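Local coordinates for LPXTG family cell surface protein Fms2 (Enterococcus faecium DO, PDB 5FCE) that is a cell-wall-anchored surface adhesin, here represented by its ligand-binding domain, and probably mediates attachment of the bacterium to host ligands, at residues L4-V8 / M100-E104; S31-S35 / F95-Q99; V40-G44 / K87-D91; G44-N48 / L92-Y96. All blocks are in the same frame, centred on the assembly; numbering follows the deposited sequence.

Interaction 1. Residues L4-V8 / M100-E104; sequences LSFTV and MTITE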
loop_
_atom_site.group_PDB
_atom_site.type_symbol
_atom_site.label_atom_id
_atom_site.label_comp_id
_atom_site.label_asym_id
_atom_site.label_seq_id
_atom_site.Cartn_x
_atom_site.Cartn_y
_atom_site.Cartn_z
ATOM N N LEU A 4 -10.628 10.821 -4.165
ATOM C CA LEU A 4 -9.653 9.860 -4.693
ATOM C C LEU A 4 -9.741 8.517 -3.972
ATOM O O LEU A 4 -9.805 8.472 -2.742
ATOM C CB LEU A 4 -8.238 10.415 -4.521
ATOM C CG LEU A 4 -7.066 9.482 -4.829
ATOM C CD1 LEU A 4 -6.951 9.259 -6.318
ATOM C CD2 LEU A 4 -5.760 10.075 -4.268
ATOM N N SER A 5 -9.747 7.429 -4.740
ATOM C CA SER A 5 -9.585 6.083 -4.189
ATOM C C SER A 5 -8.704 5.250 -5.102
ATOM O O SER A 5 -8.507 5.583 -6.278
ATOM C CB SER A 5 -10.929 5.387 -3.991
ATOM O OG SER A 5 -11.624 5.297 -5.213
ATOM N N PHE A 6 -8.181 4.154 -4.559
ATOM C CA PHE A 6 -7.331 3.242 -5.323
ATOM C C PHE A 6 -7.889 1.828 -5.293
ATOM O O PHE A 6 -8.388 1.369 -4.262
ATOM C CB PHE A 6 -5.903 3.211 -4.744
ATOM C CG PHE A 6 -5.190 4.533 -4.794
ATOM C CD1 PHE A 6 -4.493 4.932 -5.941
ATOM C CD2 PHE A 6 -5.203 5.382 -3.691
ATOM C CE1 PHE A 6 -3.823 6.169 -5.977
ATOM C CE2 PHE A 6 -4.556 6.611 -3.727
ATOM C CZ PHE A 6 -3.869 7.010 -4.881
ATOM N N THR A 7 -7.800 1.133 -6.422
ATOM C CA THR A 7 -8.093 -0.294 -6.444
ATOM C C THR A 7 -6.765 -1.011 -6.642
ATOM O O THR A 7 -5.807 -0.413 -7.133
ATOM C CB THR A 7 -9.083 -0.638 -7.575
ATOM O OG1 THR A 7 -9.384 -2.042 -7.571
ATOM C CG2 THR A 7 -8.480 -0.294 -8.885
ATOM N N VAL A 8 -6.696 -2.280 -6.249
ATOM C CA VAL A 8 -5.472 -3.056 -6.397
ATOM C C VAL A 8 -5.826 -4.443 -6.868
ATOM O O VAL A 8 -6.724 -5.070 -6.302
ATOM C CB VAL A 8 -4.710 -3.188 -5.054
ATOM C CG1 VAL A 8 -3.470 -4.081 -5.210
ATOM C CG2 VAL A 8 -4.307 -1.839 -4.546
HETATM N N MSE A 100 -6.915 11.438 3.128
HETATM C CA MSE A 100 -6.535 10.029 3.186
HETATM C C MSE A 100 -7.558 9.141 2.522
HETATM O O MSE A 100 -8.737 9.476 2.452
HETATM C CB MSE A 100 -6.315 9.584 4.628
HETATM C CG MSE A 100 -7.508 9.748 5.539
HETATM SE SE MSE A 100 -7.007 8.922 7.234
HETATM C CE MSE A 100 -7.648 7.144 6.780
ATOM N N THR A 101 -7.097 7.998 2.032
ATOM C CA THR A 101 -7.999 7.008 1.480
ATOM C C THR A 101 -7.479 5.631 1.854
ATOM O O THR A 101 -6.272 5.435 1.984
ATOM C CB THR A 101 -8.162 7.169 -0.048
ATOM O OG1 THR A 101 -9.168 6.269 -0.526
ATOM C CG2 THR A 101 -6.853 6.911 -0.776
ATOM N N ILE A 102 -8.396 4.695 2.069
ATOM C CA ILE A 102 -8.028 3.353 2.480
ATOM C C ILE A 102 -8.478 2.355 1.428
ATOM O O ILE A 102 -9.654 2.314 1.068
ATOM C CB ILE A 102 -8.666 2.979 3.832
ATOM C CG1 ILE A 102 -8.219 3.948 4.923
ATOM C CG2 ILE A 102 -8.281 1.551 4.229
ATOM C CD1 ILE A 102 -8.967 3.769 6.238
ATOM N N THR A 103 -7.533 1.569 0.920
ATOM C CA THR A 103 -7.849 0.436 0.062
ATOM C C THR A 103 -7.798 -0.794 0.952
ATOM O O THR A 103 -6.749 -1.097 1.529
ATOM C CB THR A 103 -6.817 0.287 -1.059
ATOM O OG1 THR A 103 -6.746 1.506 -1.804
ATOM C CG2 THR A 103 -7.169 -0.864 -1.990
ATOM N N GLU A 104 -8.926 -1.489 1.076
ATOM C CA GLU A 104 -9.072 -2.559 2.055
ATOM C C GLU A 104 -8.787 -3.935 1.475
ATOM O O GLU A 104 -8.962 -4.159 0.278
ATOM C CB GLU A 104 -10.484 -2.562 2.642
ATOM C CG GLU A 104 -10.813 -1.351 3.519
ATOM C CD GLU A 104 -12.234 -1.407 4.056
ATOM O OE1 GLU A 104 -12.456 -2.050 5.105
ATOM O OE2 GLU A 104 -13.137 -0.821 3.419
HETATM O O HOH W 1 -9.948 10.217 -0.691
HETATM O O HOH W 2 -11.577 7.004 -0.626
HETATM O O HOH W 3 -8.594 3.844 -1.781
HETATM O O HOH W 4 -10.744 2.117 -2.241
#
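Thr101 and Thr103, on the outermost strand 99-103 of the four-stranded sheet, meet the segment around Phe6, whose own backbone pairing is with strand 21-28 of the five-stranded sheet. Both threonines point toward Leu4-Val8, and no backbone-to-backbone hydrogen bond joins the two segments.

The side chain of Thr101 can be followed outward. Its CB lies 3.4 Å from Leu4 O. At the branch, OG1 stands anti to the backbone N (chi1 -174°) and turns to the wet side, where it hydrogen-bonds to two waters. One of these also donates to Leu4 O; the other accepts from Phe6 N at 2.8 Å and donates to Thr103 OG1 at 3.0 Å. The methyl takes the other direction: CG2 lies near the ring plane at the edge of Phe6, 3.7 Å from CD2, with the two side chains crossing at about a right angle. Trp65 makes an edge-to-face contact with the same phenyl ring.

Thr103 divides its work in the same manner. Its OG1 donates to Phe6 O at 3.0 Å from above the carbonyl plane, 45° out of it, with a C=O...O angle of 117°. Its CG2 packs on Val8 CG2 at 4.0 Å.

Threonine suits this place because one branch is polar and the other is not. The methyls close on Phe6 and Val8, while the hydroxyls and the waters between them bond to Leu4 O, Phe6 N and Phe6 O. Threonine hydroxyls and bridging waters thus join the two segments in place of direct backbone pairing.

Interaction 2. Residues S31-S35 / F95-Q99; sequences SVNAS and FYDGQ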
loop_
_atom_site.group_PDB
_atom_site.type_symbol
_atom_site.label_atom_id
_atom_site.label_comp_id
_atom_site.label_asym_id
_atom_site.label_seq_id
_atom_site.Cartn_x
_atom_site.Cartn_y
_atom_site.Cartn_z
ATOM N N SER A 31 -7.461 11.588 -11.585
ATOM C CA SER A 31 -6.116 12.135 -11.697
ATOM C C SER A 31 -5.896 13.175 -10.601
ATOM O O SER A 31 -6.697 14.100 -10.446
ATOM C CB SER A 31 -5.893 12.763 -13.078
ATOM O OG SER A 31 -5.922 11.788 -14.101
ATOM N N VAL A 32 -4.816 13.011 -9.841
ATOM C CA VAL A 32 -4.483 13.898 -8.727
ATOM C C VAL A 32 -2.977 14.068 -8.675
ATOM O O VAL A 32 -2.239 13.088 -8.744
ATOM C CB VAL A 32 -4.935 13.309 -7.362
ATOM C CG1 VAL A 32 -4.520 14.233 -6.207
ATOM C CG2 VAL A 32 -6.433 13.096 -7.327
ATOM N N ASN A 33 -2.512 15.311 -8.540
ATOM C CA ASN A 33 -1.109 15.547 -8.227
ATOM C C ASN A 33 -1.000 15.906 -6.742
ATOM O O ASN A 33 -1.698 16.809 -6.267
ATOM C CB ASN A 33 -0.532 16.692 -9.075
ATOM C CG ASN A 33 -0.443 16.348 -10.550
ATOM O OD1 ASN A 33 -0.197 15.200 -10.918
ATOM N ND2 ASN A 33 -0.643 17.343 -11.403
ATOM N N ALA A 34 -0.138 15.205 -6.012
ATOM C CA ALA A 34 0.043 15.475 -4.585
ATOM C C ALA A 34 1.489 15.811 -4.220
ATOM O O ALA A 34 2.430 15.106 -4.589
ATOM C CB ALA A 34 -0.465 14.307 -3.749
ATOM N N SER A 35 1.658 16.879 -3.456
ATOM C CA SER A 35 2.979 17.302 -3.005
ATOM C C SER A 35 3.638 16.305 -2.054
ATOM O O SER A 35 4.824 15.988 -2.191
ATOM C CB SER A 35 2.852 18.666 -2.327
ATOM O OG SER A 35 4.066 19.077 -1.742
ATOM N N PHE A 95 -2.103 8.593 2.470
ATOM C CA PHE A 95 -2.257 9.991 2.862
ATOM C C PHE A 95 -1.705 10.853 1.744
ATOM O O PHE A 95 -0.637 10.555 1.201
ATOM C CB PHE A 95 -1.459 10.261 4.140
ATOM C CG PHE A 95 -1.904 9.453 5.324
ATOM C CD1 PHE A 95 -1.266 8.259 5.644
ATOM C CD2 PHE A 95 -2.946 9.892 6.129
ATOM C CE1 PHE A 95 -1.664 7.518 6.740
ATOM C CE2 PHE A 95 -3.354 9.151 7.225
ATOM C CZ PHE A 95 -2.709 7.961 7.533
ATOM N N TYR A 96 -2.409 11.930 1.412
ATOM C CA TYR A 96 -1.983 12.823 0.335
ATOM C C TYR A 96 -2.443 14.241 0.658
ATOM O O TYR A 96 -3.653 14.526 0.744
ATOM C CB TYR A 96 -2.510 12.351 -1.043
ATOM C CG TYR A 96 -4.012 12.295 -1.149
ATOM C CD1 TYR A 96 -4.734 11.243 -0.580
ATOM C CD2 TYR A 96 -4.720 13.299 -1.814
ATOM C CE1 TYR A 96 -6.114 11.206 -0.662
ATOM C CE2 TYR A 96 -6.086 13.267 -1.900
ATOM C CZ TYR A 96 -6.782 12.226 -1.323
ATOM O OH TYR A 96 -8.157 12.216 -1.425
ATOM N N ASP A 97 -1.465 15.111 0.878
ATOM C CA ASP A 97 -1.719 16.525 1.145
ATOM C C ASP A 97 -2.815 16.806 2.166
ATOM O O ASP A 97 -3.619 17.730 1.994
ATOM C CB ASP A 97 -1.989 17.267 -0.166
ATOM C CG ASP A 97 -0.763 17.331 -1.045
ATOM O OD1 ASP A 97 0.323 16.954 -0.553
ATOM O OD2 ASP A 97 -0.877 17.770 -2.211
ATOM N N GLY A 98 -2.837 16.006 3.225
ATOM C CA GLY A 98 -3.751 16.208 4.333
ATOM C C GLY A 98 -5.004 15.359 4.304
ATOM O O GLY A 98 -5.774 15.334 5.275
ATOM N N GLN A 99 -5.222 14.668 3.191
ATOM C CA GLN A 99 -6.399 13.810 3.037
ATOM C C GLN A 99 -5.959 12.359 3.081
ATOM O O GLN A 99 -4.756 12.078 3.114
ATOM C CB GLN A 99 -7.139 14.134 1.730
ATOM C CG GLN A 99 -7.573 15.627 1.655
ATOM C CD GLN A 99 -8.422 16.063 2.847
ATOM O OE1 GLN A 99 -9.318 15.331 3.282
ATOM N NE2 GLN A 99 -8.137 17.262 3.393
HETATM O O HOH W 5 -3.170 16.965 -3.554
#
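Asp97 reaches across to Ser35 from the tip of a two-residue beta-hairpin, the type I' turn Tyr96-Gln99 that joins strands 91-96 and 99-103. Tyr96 and Gln99 close the turn with a pair of backbone hydrogen bonds. Asp97 and Gly98, both at positive phi, occupy its two corners; aspartate tolerates the left-handed conformation, and glycine adopts it readily.

The carboxylate of Asp97 meets the corner where strand 32-34 gives way to strand 36-42. Ser35 N donates to Asp97 OD2 at 3.0 Å, arriving on the syn side and only 16° out of the carboxylate plane, while Asp97 OD1 accepts from Asp36 N. One acidic group thus takes up two successive amides at the bend.

Next to the carboxylate, Ala34 offers a methyl small enough to let the backbones come close: its CB rests 3.9 Å from Tyr96 CB. The tyrosine ring, set by a chi1 of 61° between its own N and carbonyl carbon, runs back beside Val32 and has Gln99 CB over one face. A water completes the joint, donating to Asn33 O at 3.1 Å and to Asp97 OD2 at 2.8 Å.

Interaction 3. Residues V40-G44 / K87-D91; sequences VLTYG and KDKVD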
loop_
_atom_site.group_PDB
_atom_site.type_symbol
_atom_site.label_atom_id
_atom_site.label_comp_id
_atom_site.label_asym_id
_atom_site.label_seq_id
_atom_site.Cartn_x
_atom_site.Cartn_y
_atom_site.Cartn_z
ATOM N N VAL A 40 0.854 3.661 4.002
ATOM C CA VAL A 40 1.086 2.793 5.154
ATOM C C VAL A 40 0.363 1.464 4.954
ATOM O O VAL A 40 -0.854 1.435 4.763
ATOM C CB VAL A 40 0.623 3.448 6.482
ATOM C CG1 VAL A 40 0.825 2.488 7.651
ATOM C CG2 VAL A 40 1.377 4.743 6.744
ATOM N N LEU A 41 1.117 0.366 4.975
ATOM C CA LEU A 41 0.517 -0.964 4.926
ATOM C C LEU A 41 0.279 -1.420 6.370
ATOM O O LEU A 41 1.193 -1.380 7.197
ATOM C CB LEU A 41 1.466 -1.918 4.211
ATOM C CG LEU A 41 0.957 -3.179 3.530
ATOM C CD1 LEU A 41 -0.188 -2.871 2.577
ATOM C CD2 LEU A 41 2.123 -3.839 2.790
ATOM N N THR A 42 -0.945 -1.826 6.684
ATOM C CA THR A 42 -1.293 -2.104 8.075
ATOM C C THR A 42 -2.124 -3.374 8.199
ATOM O O THR A 42 -2.793 -3.776 7.240
ATOM C CB THR A 42 -2.049 -0.902 8.696
ATOM O OG1 THR A 42 -2.423 -1.199 10.043
ATOM C CG2 THR A 42 -3.290 -0.590 7.889
ATOM N N TYR A 43 -2.059 -4.032 9.357
ATOM C CA TYR A 43 -3.016 -5.101 9.634
ATOM C C TYR A 43 -4.066 -4.714 10.677
ATOM O O TYR A 43 -4.781 -5.569 11.208
ATOM C CB TYR A 43 -2.327 -6.429 9.974
ATOM C CG TYR A 43 -1.383 -6.403 11.153
ATOM C CD1 TYR A 43 -0.075 -5.963 11.003
ATOM C CD2 TYR A 43 -1.787 -6.864 12.404
ATOM C CE1 TYR A 43 0.802 -5.949 12.074
ATOM C CE2 TYR A 43 -0.917 -6.867 13.483
ATOM C CZ TYR A 43 0.374 -6.408 13.308
ATOM O OH TYR A 43 1.246 -6.400 14.368
ATOM N N GLY A 44 -4.172 -3.421 10.952
ATOM C CA GLY A 44 -5.193 -2.941 11.870
ATOM C C GLY A 44 -5.037 -1.489 12.281
ATOM O O GLY A 44 -4.544 -1.185 13.370
ATOM N N LYS A 87 -2.289 -12.624 9.233
ATOM C CA LYS A 87 -3.213 -11.562 9.620
ATOM C C LYS A 87 -4.587 -11.723 8.988
ATOM O O LYS A 87 -4.730 -12.299 7.897
ATOM C CB LYS A 87 -2.634 -10.185 9.281
ATOM C CG LYS A 87 -1.235 -9.936 9.881
ATOM C CD LYS A 87 -1.224 -10.159 11.391
ATOM C CE LYS A 87 0.164 -9.971 11.992
ATOM N NZ LYS A 87 0.153 -10.172 13.479
ATOM N N ASP A 88 -5.603 -11.213 9.673
ATOM C CA ASP A 88 -6.970 -11.346 9.189
ATOM C C ASP A 88 -7.309 -10.406 8.032
ATOM O O ASP A 88 -8.172 -10.712 7.202
ATOM C CB ASP A 88 -7.964 -11.155 10.343
ATOM C CG ASP A 88 -7.783 -12.188 11.447
ATOM O OD1 ASP A 88 -8.120 -13.373 11.219
ATOM O OD2 ASP A 88 -7.311 -11.809 12.543
ATOM N N LYS A 89 -6.629 -9.265 7.978
ATOM C CA LYS A 89 -6.960 -8.225 7.010
ATOM C C LYS A 89 -5.797 -7.252 6.850
ATOM O O LYS A 89 -5.306 -6.694 7.843
ATOM C CB LYS A 89 -8.179 -7.454 7.491
ATOM C CG LYS A 89 -8.682 -6.398 6.527
ATOM C CD LYS A 89 -9.808 -5.609 7.166
ATOM C CE LYS A 89 -10.462 -4.695 6.166
ATOM N NZ LYS A 89 -10.214 -3.269 6.507
ATOM N N VAL A 90 -5.358 -7.045 5.613
ATOM C CA VAL A 90 -4.282 -6.096 5.346
ATOM C C VAL A 90 -4.865 -4.940 4.554
ATOM O O VAL A 90 -5.511 -5.161 3.529
ATOM C CB VAL A 90 -3.134 -6.748 4.548
ATOM C CG1 VAL A 90 -2.079 -5.707 4.173
ATOM C CG2 VAL A 90 -2.506 -7.883 5.340
ATOM N N ASP A 91 -4.658 -3.716 5.034
ATOM C CA ASP A 91 -5.131 -2.530 4.325
ATOM C C ASP A 91 -3.960 -1.648 3.916
ATOM O O ASP A 91 -2.896 -1.680 4.553
ATOM C CB ASP A 91 -6.070 -1.689 5.202
ATOM C CG ASP A 91 -7.353 -2.410 5.574
ATOM O OD1 ASP A 91 -7.790 -3.307 4.831
ATOM O OD2 ASP A 91 -7.934 -2.071 6.628
HETATM O O HOH W 6 -5.822 -8.039 10.811
#
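Thr42 and Asp91 form an antiparallel hydrogen-bonded pair where strands 36-42 and 91-96 come together. Thr42 N donates to Asp91 O at 2.9 Å, and Asp91 N returns a bond to Thr42 O at 2.9 Å. The same two carbonyls receive CA-H...O contacts, Asp91 O from Leu41 and Thr42 O from Val90, and Tyr43 CA makes another to Lys89 O.

Beyond the pair the strand ends. Thr42 OG1 accepts from Gly44 N at 3.0 Å, making an ST turn that uses an amide just past the strand; its single proton can go to either Glu52 O or Lys53 O, or be shared between them. Tyr43 O is served by a water that donates to it at 2.7 Å and links weakly to Lys89 N. Asp91, buried, has its carboxylate met: Lys89 NZ donates to OD2 at 2.6 Å on its syn lone pair, and OD1 accepts from Asn105 N.

Lys87 uses its length differently. Bent at chi2 (-54°), it lies over one face of Tyr43, with CE 3.6 Å from the ring centroid as a CH-pi contact. Lys87 NZ lies 4.0 Å from the centroid of the Tyr43 ring, an off-centre cation-pi pair.

Two lysines therefore serve two chemistries. Lys89 pairs with Asp91 and Glu104, which would probably stabilise the ionised form of buried Asp91, whereas Lys87 lays its aliphatic chain on an aromatic face and keeps its charge near the pi cloud.

Interaction 4. Residues G44-N48 / L92-Y96; sequences GWDGN and LIVFY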
loop_
_atom_site.group_PDB
_atom_site.type_symbol
_atom_site.label_atom_id
_atom_site.label_comp_id
_atom_site.label_asym_id
_atom_site.label_seq_id
_atom_site.Cartn_x
_atom_site.Cartn_y
_atom_site.Cartn_z
ATOM N N GLY A 44 -4.172 -3.421 10.952
ATOM C CA GLY A 44 -5.193 -2.941 11.870
ATOM C C GLY A 44 -5.037 -1.489 12.281
ATOM O O GLY A 44 -4.544 -1.185 13.370
ATOM N N TRP A 45 -5.468 -0.580 11.419
ATOM C CA TRP A 45 -5.410 0.843 11.754
ATOM C C TRP A 45 -6.408 1.642 10.915
ATOM O O TRP A 45 -6.552 1.390 9.723
ATOM C CB TRP A 45 -3.983 1.369 11.548
ATOM C CG TRP A 45 -3.787 2.807 11.953
ATOM C CD1 TRP A 45 -4.316 3.438 13.051
ATOM C CD2 TRP A 45 -3.008 3.793 11.261
ATOM N NE1 TRP A 45 -3.914 4.756 13.076
ATOM C CE2 TRP A 45 -3.104 4.996 11.995
ATOM C CE3 TRP A 45 -2.242 3.776 10.091
ATOM C CZ2 TRP A 45 -2.461 6.169 11.593
ATOM C CZ3 TRP A 45 -1.593 4.940 9.698
ATOM C CH2 TRP A 45 -1.709 6.118 10.447
ATOM N N ASP A 46 -7.084 2.607 11.537
ATOM C CA ASP A 46 -8.087 3.407 10.840
ATOM C C ASP A 46 -7.501 4.653 10.166
ATOM O O ASP A 46 -8.212 5.408 9.509
ATOM C CB ASP A 46 -9.236 3.777 11.792
ATOM C CG ASP A 46 -8.803 4.707 12.916
ATOM O OD1 ASP A 46 -7.600 5.044 13.030
ATOM O OD2 ASP A 46 -9.683 5.089 13.716
ATOM N N GLY A 47 -6.200 4.850 10.327
ATOM C CA GLY A 47 -5.524 5.990 9.740
ATOM C C GLY A 47 -5.576 7.246 10.598
ATOM O O GLY A 47 -5.103 8.303 10.167
ATOM N N ASN A 48 -6.145 7.137 11.799
ATOM C CA ASN A 48 -6.267 8.292 12.696
ATOM C C ASN A 48 -5.252 8.206 13.834
ATOM O O ASN A 48 -4.909 7.108 14.282
ATOM C CB ASN A 48 -7.690 8.398 13.262
ATOM C CG ASN A 48 -8.733 8.596 12.183
ATOM O OD1 ASN A 48 -8.602 9.481 11.336
ATOM N ND2 ASN A 48 -9.773 7.765 12.195
ATOM N N LEU A 92 -4.166 -0.861 2.859
ATOM C CA LEU A 92 -3.224 0.191 2.476
ATOM C C LEU A 92 -3.885 1.543 2.690
ATOM O O LEU A 92 -4.958 1.813 2.149
ATOM C CB LEU A 92 -2.809 0.045 1.007
ATOM C CG LEU A 92 -1.844 1.112 0.480
ATOM C CD1 LEU A 92 -0.424 0.921 1.062
ATOM C CD2 LEU A 92 -1.831 1.127 -1.063
ATOM N N ILE A 93 -3.252 2.385 3.493
ATOM C CA ILE A 93 -3.768 3.721 3.742
ATOM C C ILE A 93 -2.872 4.707 2.999
ATOM O O ILE A 93 -1.647 4.685 3.154
ATOM C CB ILE A 93 -3.775 4.019 5.256
ATOM C CG1 ILE A 93 -4.634 2.986 5.996
ATOM C CG2 ILE A 93 -4.321 5.431 5.551
ATOM C CD1 ILE A 93 -4.669 3.209 7.517
ATOM N N VAL A 94 -3.473 5.542 2.160
ATOM C CA VAL A 94 -2.703 6.531 1.413
ATOM C C VAL A 94 -3.078 7.920 1.870
ATOM O O VAL A 94 -4.228 8.355 1.702
ATOM C CB VAL A 94 -2.929 6.434 -0.097
ATOM C CG1 VAL A 94 -2.028 7.432 -0.821
ATOM C CG2 VAL A 94 -2.618 5.030 -0.573
ATOM N N PHE A 95 -2.103 8.593 2.470
ATOM C CA PHE A 95 -2.257 9.991 2.862
ATOM C C PHE A 95 -1.705 10.853 1.744
ATOM O O PHE A 95 -0.637 10.555 1.201
ATOM C CB PHE A 95 -1.459 10.261 4.140
ATOM C CG PHE A 95 -1.904 9.453 5.324
ATOM C CD1 PHE A 95 -1.266 8.259 5.644
ATOM C CD2 PHE A 95 -2.946 9.892 6.129
ATOM C CE1 PHE A 95 -1.664 7.518 6.740
ATOM C CE2 PHE A 95 -3.354 9.151 7.225
ATOM C CZ PHE A 95 -2.709 7.961 7.533
ATOM N N TYR A 96 -2.409 11.930 1.412
ATOM C CA TYR A 96 -1.983 12.823 0.335
ATOM C C TYR A 96 -2.443 14.241 0.658
ATOM O O TYR A 96 -3.653 14.526 0.744
ATOM C CB TYR A 96 -2.510 12.351 -1.043
ATOM C CG TYR A 96 -4.012 12.295 -1.149
ATOM C CD1 TYR A 96 -4.734 11.243 -0.580
ATOM C CD2 TYR A 96 -4.720 13.299 -1.814
ATOM C CE1 TYR A 96 -6.114 11.206 -0.662
ATOM C CE2 TYR A 96 -6.086 13.267 -1.900
ATOM C CZ TYR A 96 -6.782 12.226 -1.323
ATOM O OH TYR A 96 -8.157 12.216 -1.425
#
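Trp45, in the loop after strand 36-42, packs against Ile93 and Phe95, whose side chains point toward the loop from the neighbouring strand 91-96. With CG anti to its backbone N (chi1 -176°), the indole swings across to the strand, and its six-membered ring comes obliquely against Ile93 CD1 and Phe95 CZ.

Ile93 is extended along CG1 (chi2 179°), which carries CD1 to the loop. There the methyl lies 3.6 Å from Trp45 CE3 and 3.4 Å from Trp45 O, the two side chains crossing at about a right angle. Isoleucine suits the place because its delta methyl reaches both the indole and the loop carbonyl. The Phe95 CZ atom is 3.6 Å from Trp45 CH2, and the ring planes make 46°, neither stacked nor perpendicular. Gly47 O sits at the edge of the phenyl ring, 3.5 Å from CE2.

The loop folds back on its own tryptophan. Gly47, at positive phi, presents CA over the centre of the indole face. A CB here would point toward the strand, tight on Ile93 CG2, and at these backbone angles would jam against Asp46 O. Trp45 NE1 donates to Asn48 O at 2.8 Å, fixing the rotation of the indole.

Asp46 OD1 accepts from Asn48 N, two residues on, at 2.8 Å. The arrangement is thus an Asx turn, here in a connection between two sheet strands whose tryptophan covers an apolar patch on one face of the four-stranded sheet.

How the interactions relate
Strand 91-96 is the common thread: interactions 2 and 4 share Phe95 and Tyr96, interaction 3 covers the strand's start, and interaction 1 lies on the adjoining strand 99-103. Interactions 2 and 3 mark its two ends, their centres about 22 Å apart, whereas interactions 1 and 4 are about 9 Å apart on the two faces of the sheet. Met100 SE packs 3.7 Å from Phe95 CE2, and Val40 CG1 4.0 Å from Trp45 CZ3, extending the apolar patch of interaction 4. Across the other face Leu4 CB meets Tyr96 OH at 3.6 Å. Glu104 OE1 joins Lys89 NZ at 2.9 Å, connecting interactions 1 and 3. Interactions 1 and 2 join different sheets of this flattened barrel; 3 and 4 stay within the four-stranded sheet and its loops.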